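Local coordinates for acyl-CoA dehydrogenase (Bacillus anthracis, PDB 3OWA), which probably catalyses the FAD-dependent dehydrogenation of acyl-CoA thioesters, as other members of the acyl-CoA dehydrogenase family do, at residues Leu306-Leu311 against Lys581-Ala586; Val371-Val376 against Asp400-Arg405; Leu457-Tyr462 against Thr571-Leu576; Leu511-Ala516 against Gln527-Thr532. One frame throughout, in Å; residues are numbered along the deposited sequence.

Interaction 1 (Leu306-Leu311 against Lys581-Ala586)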
loop_
_atom_site.group_PDB
_atom_site.type_symbol
_atom_site.label_atom_id
_atom_site.label_comp_id
_atom_site.label_asym_id
_atom_site.label_seq_id
_atom_site.Cartn_x
_atom_site.Cartn_y
_atom_site.Cartn_z
ATOM N N LEU A 306 -6.460 -2.733 18.530
ATOM C CA LEU A 306 -5.750 -2.508 17.256
ATOM C C LEU A 306 -6.641 -2.781 16.045
ATOM O O LEU A 306 -6.528 -2.107 15.040
ATOM C CB LEU A 306 -4.513 -3.392 17.110
ATOM C CG LEU A 306 -3.253 -3.009 17.867
ATOM C CD1 LEU A 306 -2.080 -3.922 17.416
ATOM C CD2 LEU A 306 -2.974 -1.513 17.647
ATOM N N ILE A 307 -7.495 -3.798 16.142
ATOM C CA ILE A 307 -8.489 -4.092 15.106
ATOM C C ILE A 307 -9.527 -2.950 15.042
ATOM O O ILE A 307 -9.894 -2.472 13.951
ATOM C CB ILE A 307 -9.146 -5.476 15.360
ATOM C CG1 ILE A 307 -8.097 -6.596 15.175
ATOM C CG2 ILE A 307 -10.349 -5.703 14.458
ATOM C CD1 ILE A 307 -7.597 -6.770 13.720
ATOM N N GLN A 308 -9.975 -2.499 16.213
ATOM C CA GLN A 308 -10.922 -1.386 16.286
ATOM C C GLN A 308 -10.312 -0.124 15.662
ATOM O O GLN A 308 -10.964 0.590 14.900
ATOM C CB GLN A 308 -11.286 -1.123 17.749
ATOM C CG GLN A 308 -12.107 -2.240 18.344
ATOM C CD GLN A 308 -12.300 -2.100 19.847
ATOM O OE1 GLN A 308 -11.962 -1.074 20.441
ATOM N NE2 GLN A 308 -12.842 -3.143 20.467
ATOM N N GLU A 309 -9.049 0.133 15.967
ATOM C CA GLU A 309 -8.371 1.295 15.424
ATOM C C GLU A 309 -8.313 1.243 13.869
ATOM O O GLU A 309 -8.590 2.254 13.214
ATOM C CB GLU A 309 -6.957 1.421 16.006
ATOM C CG GLU A 309 -6.270 2.771 15.704
ATOM C CD GLU A 309 -4.785 2.818 16.115
ATOM O OE1 GLU A 309 -4.297 3.937 16.424
ATOM O OE2 GLU A 309 -4.105 1.753 16.149
ATOM N N LYS A 310 -7.960 0.091 13.292
ATOM C CA LYS A 310 -7.928 -0.040 11.827
ATOM C C LYS A 310 -9.305 0.264 11.242
ATOM O O LYS A 310 -9.421 1.035 10.302
ATOM C CB LYS A 310 -7.479 -1.440 11.388
ATOM C CG LYS A 310 -6.075 -1.827 11.790
ATOM C CD LYS A 310 -5.850 -3.283 11.386
ATOM C CE LYS A 310 -4.517 -3.827 11.918
ATOM N NZ LYS A 310 -3.346 -3.136 11.221
ATOM N N LEU A 311 -10.362 -0.325 11.810
ATOM C CA LEU A 311 -11.718 -0.061 11.336
ATOM C C LEU A 311 -12.126 1.396 11.394
ATOM O O LEU A 311 -12.779 1.887 10.461
ATOM C CB LEU A 311 -12.785 -0.913 12.062
ATOM C CG LEU A 311 -12.878 -2.410 11.715
ATOM C CD1 LEU A 311 -13.876 -3.101 12.595
ATOM C CD2 LEU A 311 -13.288 -2.658 10.211
ATOM N N LYS A 581 -11.945 8.150 20.829
ATOM C CA LYS A 581 -12.857 8.457 19.750
ATOM C C LYS A 581 -12.872 7.361 18.678
ATOM O O LYS A 581 -13.931 7.026 18.136
ATOM C CB LYS A 581 -12.528 9.826 19.148
ATOM C CG LYS A 581 -12.705 10.971 20.156
ATOM C CD LYS A 581 -12.513 12.341 19.546
ATOM C CE LYS A 581 -12.906 13.465 20.533
ATOM N NZ LYS A 581 -14.353 13.369 20.949
ATOM N N LYS A 582 -11.698 6.799 18.381
ATOM C CA LYS A 582 -11.613 5.749 17.359
ATOM C C LYS A 582 -12.277 4.494 17.898
ATOM O O LYS A 582 -12.913 3.768 17.159
ATOM C CB LYS A 582 -10.164 5.494 16.923
ATOM C CG LYS A 582 -9.615 6.603 16.050
ATOM C CD LYS A 582 -8.154 6.381 15.682
ATOM C CE LYS A 582 -7.633 7.573 14.882
ATOM N NZ LYS A 582 -6.309 7.331 14.244
ATOM N N ARG A 583 -12.167 4.262 19.206
ATOM C CA ARG A 583 -12.835 3.107 19.815
ATOM C C ARG A 583 -14.330 3.294 19.759
ATOM O O ARG A 583 -15.075 2.339 19.565
ATOM C CB ARG A 583 -12.402 2.897 21.273
ATOM C CG ARG A 583 -10.921 2.529 21.403
ATOM C CD ARG A 583 -10.557 2.332 22.868
ATOM N NE ARG A 583 -9.195 1.809 23.043
ATOM C CZ ARG A 583 -8.774 1.289 24.199
ATOM N NH1 ARG A 583 -9.624 1.207 25.230
ATOM N NH2 ARG A 583 -7.533 0.823 24.322
ATOM N N GLU A 584 -14.775 4.525 19.943
ATOM C CA GLU A 584 -16.200 4.824 19.833
ATOM C C GLU A 584 -16.699 4.660 18.382
ATOM O O GLU A 584 -17.742 4.045 18.142
ATOM C CB GLU A 584 -16.477 6.230 20.340
ATOM C CG GLU A 584 -17.937 6.473 20.643
ATOM C CD GLU A 584 -18.201 7.774 21.423
ATOM O OE1 GLU A 584 -17.239 8.387 21.954
ATOM O OE2 GLU A 584 -19.380 8.183 21.470
ATOM N N ILE A 585 -15.945 5.194 17.418
ATOM C CA ILE A 585 -16.293 4.989 15.997
ATOM C C ILE A 585 -16.454 3.485 15.718
ATOM O O ILE A 585 -17.452 3.043 15.145
ATOM C CB ILE A 585 -15.206 5.587 15.045
ATOM C CG1 ILE A 585 -15.269 7.122 15.059
ATOM C CG2 ILE A 585 -15.358 5.020 13.612
ATOM C CD1 ILE A 585 -13.966 7.850 14.625
ATOM N N ALA A 586 -15.457 2.704 16.139
ATOM C CA ALA A 586 -15.404 1.267 15.841
ATOM C C ALA A 586 -16.567 0.513 16.457
ATOM O O ALA A 586 -17.120 -0.394 15.832
ATOM C CB ALA A 586 -14.109 0.682 16.311
HETATM O O HOH W 1 -14.724 -0.042 20.503
HETATM O O HOH W 2 -4.071 5.321 13.957
HETATM O O HOH W 3 -4.780 6.716 16.702
#
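Q308 and A586 make the closest apolar contact between helix 305-336 and helix 578-592. The CB of Q308 lies 3.6 Å from the CB of A586, which also sits 3.4 Å from the backbone O of Q308. The small alanine fits a close crossing: the axes come within 8.1 Å at 79°. Beside it, the extended chains of E309 and K582 touch CG to CD at 4.1 Å.

No direct hydrogen bond crosses. E309 OE1 and K582 NZ stay 4.5 Å apart, beyond a salt bridge. Two waters each bridge this pair, with one of their bonds to OE1 weak. A third water donates to R583 O and, weakly, to Q308 OE1.

Other partners hold the polar ends. K582 pairs with E538, Q308 NE2 with A302 O, and R583 with E491 of the second subunit. Neighbouring I307 touches FAD. The contact therefore combines a tight alanine crossing with hydrated flanks. The charges of K582 and R583 are probably balanced largely by residues beyond the two segments, while E309 meets K582 through water.

Interaction 2 (Val371-Val376 against Asp400-Arg405)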
loop_
_atom_site.group_PDB
_atom_site.type_symbol
_atom_site.label_atom_id
_atom_site.label_comp_id
_atom_site.label_asym_id
_atom_site.label_seq_id
_atom_site.Cartn_x
_atom_site.Cartn_y
_atom_site.Cartn_z
ATOM N N VAL A 371 -7.566 6.507 -0.457
ATOM C CA VAL A 371 -8.348 5.994 0.649
ATOM C C VAL A 371 -8.716 4.521 0.412
ATOM O O VAL A 371 -8.645 3.706 1.327
ATOM C CB VAL A 371 -9.680 6.859 0.801
ATOM C CG1 VAL A 371 -10.695 6.122 1.640
ATOM C CG2 VAL A 371 -9.349 8.216 1.463
ATOM N N LEU A 372 -9.082 4.156 -0.825
ATOM C CA LEU A 372 -9.434 2.765 -1.108
ATOM C C LEU A 372 -8.164 1.917 -0.956
ATOM O O LEU A 372 -8.205 0.830 -0.355
ATOM C CB LEU A 372 -9.967 2.596 -2.531
ATOM C CG LEU A 372 -10.233 1.140 -2.963
ATOM C CD1 LEU A 372 -11.194 0.456 -2.032
ATOM C CD2 LEU A 372 -10.632 1.028 -4.455
ATOM N N ASP A 373 -7.041 2.416 -1.459
ATOM C CA ASP A 373 -5.764 1.678 -1.319
ATOM C C ASP A 373 -5.520 1.302 0.180
ATOM O O ASP A 373 -5.121 0.167 0.523
ATOM C CB ASP A 373 -4.645 2.582 -1.851
ATOM C CG ASP A 373 -3.266 1.956 -1.760
ATOM O OD1 ASP A 373 -2.791 1.366 -2.753
ATOM O OD2 ASP A 373 -2.631 2.042 -0.686
ATOM N N TYR A 374 -5.707 2.265 1.060
ATOM C CA TYR A 374 -5.503 2.057 2.492
ATOM C C TYR A 374 -6.549 1.081 3.038
ATOM O O TYR A 374 -6.214 0.204 3.831
ATOM C CB TYR A 374 -5.607 3.421 3.231
ATOM C CG TYR A 374 -5.598 3.267 4.734
ATOM C CD1 TYR A 374 -4.385 3.168 5.424
ATOM C CD2 TYR A 374 -6.804 3.177 5.465
ATOM C CE1 TYR A 374 -4.347 2.977 6.812
ATOM C CE2 TYR A 374 -6.775 2.975 6.858
ATOM C CZ TYR A 374 -5.541 2.912 7.517
ATOM O OH TYR A 374 -5.490 2.701 8.883
ATOM N N THR A 375 -7.820 1.251 2.671
ATOM C CA THR A 375 -8.865 0.393 3.221
ATOM C C THR A 375 -8.736 -1.072 2.788
ATOM O O THR A 375 -8.963 -1.970 3.600
ATOM C CB THR A 375 -10.317 0.922 2.941
ATOM O OG1 THR A 375 -10.554 0.840 1.528
ATOM C CG2 THR A 375 -10.480 2.380 3.396
ATOM N N VAL A 376 -8.328 -1.358 1.541
ATOM C CA VAL A 376 -8.209 -2.769 1.170
ATOM C C VAL A 376 -6.956 -3.342 1.811
ATOM O O VAL A 376 -6.893 -4.504 2.137
ATOM C CB VAL A 376 -8.197 -3.060 -0.401
ATOM C CG1 VAL A 376 -9.478 -2.635 -0.984
ATOM C CG2 VAL A 376 -7.065 -2.285 -1.118
ATOM N N ASP A 400 -7.593 -5.505 -7.320
ATOM C CA ASP A 400 -8.299 -4.633 -8.256
ATOM C C ASP A 400 -7.932 -3.181 -7.976
ATOM O O ASP A 400 -7.973 -2.346 -8.890
ATOM C CB ASP A 400 -9.840 -4.777 -8.086
ATOM C CG ASP A 400 -10.396 -6.157 -8.515
ATOM O OD1 ASP A 400 -9.715 -7.000 -9.189
ATOM O OD2 ASP A 400 -11.601 -6.395 -8.178
ATOM N N SER A 401 -7.688 -2.825 -6.707
ATOM C CA SER A 401 -7.566 -1.437 -6.291
ATOM C C SER A 401 -6.337 -0.797 -6.945
ATOM O O SER A 401 -6.347 0.395 -7.294
ATOM C CB SER A 401 -7.378 -1.384 -4.754
ATOM O OG SER A 401 -6.944 -0.095 -4.298
ATOM N N ARG A 402 -5.304 -1.595 -7.148
ATOM C CA ARG A 402 -3.954 -0.993 -7.400
ATOM C C ARG A 402 -3.930 -0.101 -8.679
ATOM O O ARG A 402 -3.169 0.941 -8.767
ATOM C CB ARG A 402 -2.899 -2.122 -7.410
ATOM C CG ARG A 402 -1.421 -1.624 -7.597
ATOM C CD ARG A 402 -1.146 -0.633 -6.403
ATOM N NE ARG A 402 0.115 0.105 -6.476
ATOM C CZ ARG A 402 0.329 1.210 -7.199
ATOM N NH1 ARG A 402 -0.625 1.763 -7.936
ATOM N NH2 ARG A 402 1.514 1.796 -7.149
ATOM N N ILE A 403 -4.759 -0.456 -9.645
ATOM C CA ILE A 403 -4.759 0.228 -10.948
ATOM C C ILE A 403 -5.429 1.592 -10.813
ATOM O O ILE A 403 -5.181 2.495 -11.630
ATOM C CB ILE A 403 -5.374 -0.670 -12.102
ATOM C CG1 ILE A 403 -5.236 -0.058 -13.516
ATOM C CG2 ILE A 403 -6.868 -0.912 -11.851
ATOM C CD1 ILE A 403 -3.816 0.179 -13.950
ATOM N N ASN A 404 -6.246 1.799 -9.776
ATOM C CA ASN A 404 -6.979 3.047 -9.738
ATOM C C ASN A 404 -6.030 4.227 -9.549
ATOM O O ASN A 404 -6.400 5.355 -9.892
ATOM C CB ASN A 404 -8.005 3.101 -8.624
ATOM C CG ASN A 404 -9.051 2.018 -8.763
ATOM O OD1 ASN A 404 -9.413 1.668 -9.870
ATOM N ND2 ASN A 404 -9.486 1.437 -7.639
ATOM N N ARG A 405 -4.831 3.990 -9.005
ATOM C CA ARG A 405 -3.887 5.118 -8.799
ATOM C C ARG A 405 -3.140 5.445 -10.068
ATOM O O ARG A 405 -2.277 6.362 -10.116
ATOM C CB ARG A 405 -2.949 4.822 -7.622
ATOM C CG ARG A 405 -3.695 4.669 -6.289
ATOM C CD ARG A 405 -2.916 3.906 -5.217
ATOM N NE ARG A 405 -1.540 4.430 -5.192
ATOM C CZ ARG A 405 -0.507 3.768 -4.706
ATOM N NH1 ARG A 405 -0.679 2.534 -4.199
ATOM N NH2 ARG A 405 0.715 4.327 -4.774
HETATM O O HOH W 4 -4.382 -0.262 -4.222
#
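S401 packs against one side of helix 358-383, between L372 and V376, and this is the close part of the contact. With OG anti to the backbone N (chi1 166°), the hydroxyl lies against helix 358-383, S401 OG being 3.7 Å from the CA of D373, at the nearest point of the two backbones. L372 CG is also close to OG, and V376 CG2 meets S401 CB at 3.8 Å. Further along, L372 CD2 touches N404 ND2 at 3.4 Å. All of these side chains except D373 are buried.

The polar side is more open. D373 is partly exposed, and its OD1 forms a salt bridge with R405 NH1 at 2.8 Å. The N-H...O angle is only 134°, and NH1 comes from above the carboxylate plane, with the two flat groups 90° apart. Water 4 donates to D373 OD1 and also bonds S401 OG. D373 OD2 binds a glycerol, probably from the crystallisation liquor. R405 NH1 lies 3.4 Å above the R402 guanidinium, over its centre. D377 of the second subunit forms salt bridges with both arginines, which would offset the likely repulsion between them.

I403, in the same segment as S401, touches FAD. Helix 257-293 borders L372 and N404, helix 305-336 covers the far side of helix 358-383, and M397 and Y398 of helix 393-401 pack on V376.

Interaction 3 (Leu457-Tyr462 against Thr571-Leu576)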
loop_
_atom_site.group_PDB
_atom_site.type_symbol
_atom_site.label_atom_id
_atom_site.label_comp_id
_atom_site.label_asym_id
_atom_site.label_seq_id
_atom_site.Cartn_x
_atom_site.Cartn_y
_atom_site.Cartn_z
ATOM N N LEU A 457 -18.217 21.364 16.474
ATOM C CA LEU A 457 -17.340 21.521 15.293
ATOM C C LEU A 457 -16.521 22.825 15.272
ATOM O O LEU A 457 -15.844 23.122 14.283
ATOM C CB LEU A 457 -18.146 21.390 13.984
ATOM C CG LEU A 457 -18.526 20.004 13.440
ATOM C CD1 LEU A 457 -19.005 19.037 14.524
ATOM C CD2 LEU A 457 -19.555 20.112 12.321
ATOM N N ALA A 458 -16.562 23.588 16.366
ATOM C CA ALA A 458 -15.816 24.847 16.462
ATOM C C ALA A 458 -14.340 24.679 16.089
ATOM O O ALA A 458 -13.803 25.432 15.276
ATOM C CB ALA A 458 -15.938 25.447 17.879
ATOM N N LEU A 459 -13.694 23.689 16.688
ATOM C CA LEU A 459 -12.284 23.444 16.433
ATOM C C LEU A 459 -12.028 23.051 14.960
ATOM O O LEU A 459 -11.085 23.533 14.335
ATOM C CB LEU A 459 -11.727 22.398 17.402
ATOM C CG LEU A 459 -10.302 21.927 17.085
ATOM C CD1 LEU A 459 -9.295 23.074 17.189
ATOM C CD2 LEU A 459 -9.900 20.742 17.967
ATOM N N GLN A 460 -12.894 22.215 14.399
ATOM C CA GLN A 460 -12.674 21.713 13.033
ATOM C C GLN A 460 -12.878 22.815 12.002
ATOM O O GLN A 460 -12.127 22.897 11.036
ATOM C CB GLN A 460 -13.533 20.464 12.760
ATOM C CG GLN A 460 -13.109 19.243 13.612
ATOM C CD GLN A 460 -13.447 19.380 15.101
ATOM O OE1 GLN A 460 -14.510 19.876 15.457
ATOM N NE2 GLN A 460 -12.541 18.939 15.965
ATOM N N LYS A 461 -13.864 23.689 12.238
ATOM C CA LYS A 461 -14.068 24.868 11.402
ATOM C C LYS A 461 -12.857 25.792 11.458
ATOM O O LYS A 461 -12.476 26.413 10.470
ATOM C CB LYS A 461 -15.327 25.629 11.828
ATOM C CG LYS A 461 -16.635 24.949 11.483
ATOM C CD LYS A 461 -17.804 25.892 11.780
ATOM C CE LYS A 461 -19.024 25.136 12.319
ATOM N NZ LYS A 461 -19.867 25.971 13.260
ATOM N N TYR A 462 -12.254 25.879 12.630
ATOM C CA TYR A 462 -11.066 26.681 12.825
ATOM C C TYR A 462 -9.880 26.114 12.019
ATOM O O TYR A 462 -9.170 26.850 11.333
ATOM C CB TYR A 462 -10.768 26.801 14.334
ATOM C CG TYR A 462 -9.498 27.543 14.648
ATOM C CD1 TYR A 462 -9.477 28.940 14.728
ATOM C CD2 TYR A 462 -8.305 26.851 14.835
ATOM C CE1 TYR A 462 -8.282 29.618 15.001
ATOM C CE2 TYR A 462 -7.123 27.511 15.094
ATOM C CZ TYR A 462 -7.111 28.882 15.178
ATOM O OH TYR A 462 -5.917 29.499 15.450
ATOM N N THR A 571 -1.061 27.190 13.075
ATOM C CA THR A 571 -1.198 25.774 13.309
ATOM C C THR A 571 -1.456 25.388 14.773
ATOM O O THR A 571 -1.859 24.258 15.074
ATOM C CB THR A 571 0.011 25.075 12.680
ATOM O OG1 THR A 571 -0.427 23.904 12.008
ATOM C CG2 THR A 571 1.101 24.808 13.685
ATOM N N ARG A 572 -1.251 26.353 15.666
ATOM C CA ARG A 572 -1.474 26.179 17.102
ATOM C C ARG A 572 -2.940 25.893 17.455
ATOM O O ARG A 572 -3.844 26.611 17.015
ATOM C CB ARG A 572 -1.023 27.445 17.845
ATOM C CG ARG A 572 0.490 27.663 17.865
ATOM C CD ARG A 572 0.952 28.410 19.118
ATOM N NE ARG A 572 0.010 29.454 19.529
ATOM C CZ ARG A 572 -0.850 29.342 20.545
ATOM N NH1 ARG A 572 -0.900 28.233 21.277
ATOM N NH2 ARG A 572 -1.666 30.347 20.835
ATOM N N HIS A 573 -3.167 24.853 18.250
ATOM C CA HIS A 573 -4.495 24.543 18.777
ATOM C C HIS A 573 -4.382 23.500 19.861
ATOM O O HIS A 573 -3.314 22.935 20.056
ATOM C CB HIS A 573 -5.438 24.035 17.678
ATOM C CG HIS A 573 -5.092 22.673 17.159
ATOM N ND1 HIS A 573 -4.037 22.449 16.300
ATOM C CD2 HIS A 573 -5.682 21.469 17.354
ATOM C CE1 HIS A 573 -3.992 21.164 15.988
ATOM N NE2 HIS A 573 -4.985 20.549 16.608
ATOM N N THR A 574 -5.479 23.226 20.557
ATOM C CA THR A 574 -5.461 22.178 21.567
ATOM C C THR A 574 -5.818 20.859 20.918
ATOM O O THR A 574 -6.968 20.631 20.594
ATOM C CB THR A 574 -6.445 22.436 22.719
ATOM O OG1 THR A 574 -6.065 23.632 23.405
ATOM C CG2 THR A 574 -6.423 21.258 23.714
ATOM N N PRO A 575 -4.830 19.970 20.761
ATOM C CA PRO A 575 -5.075 18.705 20.099
ATOM C C PRO A 575 -6.060 17.842 20.895
ATOM O O PRO A 575 -6.178 18.000 22.104
ATOM C CB PRO A 575 -3.681 18.069 20.048
ATOM C CG PRO A 575 -2.985 18.630 21.234
ATOM C CD PRO A 575 -3.468 20.053 21.307
ATOM N N LEU A 576 -6.792 16.980 20.193
ATOM C CA LEU A 576 -7.725 16.035 20.797
ATOM C C LEU A 576 -7.051 14.718 21.070
ATOM O O LEU A 576 -6.026 14.403 20.461
ATOM C CB LEU A 576 -8.879 15.758 19.848
ATOM C CG LEU A 576 -9.666 16.946 19.302
ATOM C CD1 LEU A 576 -10.566 16.446 18.169
ATOM C CD2 LEU A 576 -10.471 17.633 20.424
HETATM O O HOH W 5 -3.753 28.419 15.227
#
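R572, H573 and L576 bring the loop between helix 557-571 and helix 578-592 against the first turns of helix 458-482. This is surface packing within the helical C-terminal region. No direct hydrogen bond crosses it.

The loop begins as helix 557-571 ends. T571 has its CB turned away from the partner helix. R572 follows, and its backbone O approaches the ring edge of Y462, 3.9 Å from OH. A water also lies between these two oxygens, but its distances to both are too short to be reliable.

H573 comes next. L459 CD1 approaches its ring obliquely, 4.0 Å from CD2, and is equally close to CB. T574 contributes its backbone O, 3.9 Å from L459 CD2. Past P575, which packs on I552 of the second subunit, L576 turns back to the helix. L459 and L576 meet tip to tip, CD2 to CD2, at 4.0 Å. The bent chain of Q460 brings its NE2 to 3.9 Å from L576 CD1. Q537 of helix 526-554 accepts a bond from L576 N.

The imidazole of H573 is fixed from within the loop. With CG between the backbone N and the carbonyl carbon (chi1 70°), the ring lies back toward the end of helix 557-571, and ND1 donates to T571 O at 3.1 Å, with an N-H...O angle of 167° and the acceptor in the ring plane.

Interaction 4 (Leu511-Ala516 against Gln527-Thr532)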
loop_
_atom_site.group_PDB
_atom_site.type_symbol
_atom_site.label_atom_id
_atom_site.label_comp_id
_atom_site.label_asym_id
_atom_site.label_seq_id
_atom_site.Cartn_x
_atom_site.Cartn_y
_atom_site.Cartn_z
ATOM N N LEU A 511 -18.559 20.433 6.684
ATOM C CA LEU A 511 -19.790 21.046 6.205
ATOM C C LEU A 511 -20.908 20.043 6.168
ATOM O O LEU A 511 -22.039 20.377 6.514
ATOM C CB LEU A 511 -19.595 21.713 4.839
ATOM C CG LEU A 511 -18.715 22.971 4.865
ATOM C CD1 LEU A 511 -18.493 23.516 3.452
ATOM C CD2 LEU A 511 -19.319 24.038 5.772
ATOM N N ARG A 512 -20.595 18.803 5.775
ATOM C CA ARG A 512 -21.612 17.747 5.766
ATOM C C ARG A 512 -22.114 17.449 7.178
ATOM O O ARG A 512 -23.326 17.271 7.394
ATOM C CB ARG A 512 -21.091 16.461 5.101
ATOM C CG ARG A 512 -22.063 15.309 5.196
ATOM C CD ARG A 512 -21.493 14.068 4.570
ATOM N NE ARG A 512 -22.449 12.983 4.682
ATOM C CZ ARG A 512 -22.189 11.728 4.350
ATOM N NH1 ARG A 512 -20.985 11.403 3.860
ATOM N NH2 ARG A 512 -23.133 10.804 4.493
ATOM N N THR A 513 -21.191 17.397 8.131
ATOM C CA THR A 513 -21.557 17.130 9.513
ATOM C C THR A 513 -22.363 18.344 10.086
ATOM O O THR A 513 -23.385 18.172 10.746
ATOM C CB THR A 513 -20.308 16.791 10.366
ATOM O OG1 THR A 513 -19.578 15.699 9.750
ATOM C CG2 THR A 513 -20.706 16.441 11.806
ATOM N N GLU A 514 -21.895 19.550 9.793
ATOM C CA GLU A 514 -22.567 20.777 10.200
ATOM C C GLU A 514 -23.990 20.813 9.656
ATOM O O GLU A 514 -24.947 21.092 10.399
ATOM C CB GLU A 514 -21.774 21.975 9.685
ATOM C CG GLU A 514 -22.198 23.307 10.286
ATOM C CD GLU A 514 -21.488 24.503 9.640
ATOM O OE1 GLU A 514 -20.292 24.365 9.261
ATOM O OE2 GLU A 514 -22.142 25.572 9.501
ATOM N N LYS A 515 -24.139 20.505 8.367
ATOM C CA LYS A 515 -25.462 20.432 7.768
ATOM C C LYS A 515 -26.374 19.398 8.444
ATOM O O LYS A 515 -27.555 19.678 8.699
ATOM C CB LYS A 515 -25.377 20.209 6.248
ATOM C CG LYS A 515 -26.699 19.736 5.649
ATOM C CD LYS A 515 -27.168 20.552 4.473
ATOM C CE LYS A 515 -26.188 20.603 3.353
ATOM N NZ LYS A 515 -26.944 20.910 2.099
ATOM N N ALA A 516 -25.825 18.225 8.748
ATOM C CA ALA A 516 -26.569 17.164 9.411
ATOM C C ALA A 516 -27.086 17.615 10.775
ATOM O O ALA A 516 -28.243 17.377 11.119
ATOM C CB ALA A 516 -25.724 15.942 9.564
ATOM N N GLN A 527 -21.785 9.888 15.164
ATOM C CA GLN A 527 -20.798 9.197 14.310
ATOM C C GLN A 527 -20.144 10.173 13.320
ATOM O O GLN A 527 -18.933 10.185 13.170
ATOM C CB GLN A 527 -21.461 8.010 13.612
ATOM C CG GLN A 527 -20.523 7.021 12.909
ATOM C CD GLN A 527 -19.789 6.077 13.866
ATOM O OE1 GLN A 527 -19.769 6.285 15.096
ATOM N NE2 GLN A 527 -19.166 5.031 13.298
ATOM N N LYS A 528 -20.921 11.020 12.661
ATOM C CA LYS A 528 -20.308 12.015 11.783
ATOM C C LYS A 528 -19.359 12.958 12.515
ATOM O O LYS A 528 -18.313 13.312 11.981
ATOM C CB LYS A 528 -21.358 12.841 11.059
ATOM C CG LYS A 528 -22.196 12.057 10.093
ATOM C CD LYS A 528 -23.253 12.939 9.481
ATOM C CE LYS A 528 -24.254 12.058 8.807
ATOM N NZ LYS A 528 -25.546 12.702 8.700
ATOM N N VAL A 529 -19.748 13.394 13.720
ATOM C CA VAL A 529 -18.918 14.323 14.485
ATOM C C VAL A 529 -17.572 13.669 14.780
ATOM O O VAL A 529 -16.527 14.298 14.615
ATOM C CB VAL A 529 -19.599 14.784 15.797
ATOM C CG1 VAL A 529 -18.583 15.407 16.783
ATOM C CG2 VAL A 529 -20.719 15.762 15.504
ATOM N N LEU A 530 -17.627 12.413 15.214
ATOM C CA LEU A 530 -16.453 11.610 15.512
ATOM C C LEU A 530 -15.521 11.427 14.306
ATOM O O LEU A 530 -14.330 11.675 14.428
ATOM C CB LEU A 530 -16.884 10.254 16.095
ATOM C CG LEU A 530 -17.416 10.301 17.554
ATOM C CD1 LEU A 530 -17.923 8.935 17.952
ATOM C CD2 LEU A 530 -16.380 10.819 18.556
ATOM N N TYR A 531 -16.076 11.036 13.159
ATOM C CA TYR A 531 -15.283 10.882 11.929
ATOM C C TYR A 531 -14.586 12.195 11.653
ATOM O O TYR A 531 -13.411 12.219 11.339
ATOM C CB TYR A 531 -16.160 10.578 10.701
ATOM C CG TYR A 531 -16.828 9.221 10.622
ATOM C CD1 TYR A 531 -16.200 8.077 11.118
ATOM C CD2 TYR A 531 -18.075 9.084 10.012
ATOM C CE1 TYR A 531 -16.795 6.836 11.007
ATOM C CE2 TYR A 531 -18.692 7.825 9.895
ATOM C CZ TYR A 531 -18.049 6.714 10.427
ATOM O OH TYR A 531 -18.623 5.468 10.354
ATOM N N THR A 532 -15.348 13.286 11.779
ATOM C CA THR A 532 -14.873 14.635 11.471
ATOM C C THR A 532 -13.733 15.105 12.367
ATOM O O THR A 532 -12.727 15.619 11.851
ATOM C CB THR A 532 -16.051 15.640 11.480
ATOM O OG1 THR A 532 -16.998 15.208 10.504
ATOM C CG2 THR A 532 -15.589 17.045 11.107
#
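A helical hairpin brings T513 and A516 of helix 490-520 against K528, V529 and T532 of helix 526-554. The helices are joined by a short connection and run nearly antiparallel at 156°. Their axes are 9.4 Å apart at the closest point, and T513 faces K528 across the interface.

T513 uses both branches. Its CG2 is anti to the backbone N and packs on the second helix, 3.7 Å from V529 N and 3.8 Å from V529 CG2. Its OG1 lies beside the backbone N (chi1 -54°) and comes within 2.7 Å of T532 OG1. The two threonine side chains lie alongside, pointing opposite ways. T532 OG1 donates to K528 O, so that oxygen takes two bonds, from T532 OG1 and T532 N, on opposite faces of its plane. T513 OG1 is hydrogen-bonded to A509 O and to the hydroxyl of Y319, from helix 305-336.

The K528 side chain is extended beyond CG. Its CD lies 3.9 Å from A516 CB, and its NZ comes to 3.4 Å from the same methyl. N525, in the connection, bonds that amine. R512 NE is 5.1 Å from K528 NZ, a like charge, but R512 pairs with E31 and E322.

The buried hydroxyls thus have bonding partners in a seam that mixes methyl contacts with polar atoms. The lysine lays its methylenes on an alanine and sends its charge to the turn of the hairpin.

Three of the four contacts belong to one bundle of helices on the same side of the chain's centre. Interaction 4 centres 17 Å from interaction 1 and 15 Å from interaction 3, and touches both. I585 packs on L530 and Y531, while L457 packs on T513 and V529. Helix 526-554 thus links the three. Interaction 2 stands apart, 21 Å from interaction 1 and 25 Å from interaction 4, nearer the chain's centre. Along the chain, interaction 1 spans the other three; interaction 2 closes before interaction 3 opens, and interaction 3 encloses interaction 4. Interactions 1, 2 and 3 also reach the second subunit. I307 and I403 line different FAD pockets, so bundle, dimer interface and cofactor sites lie close together.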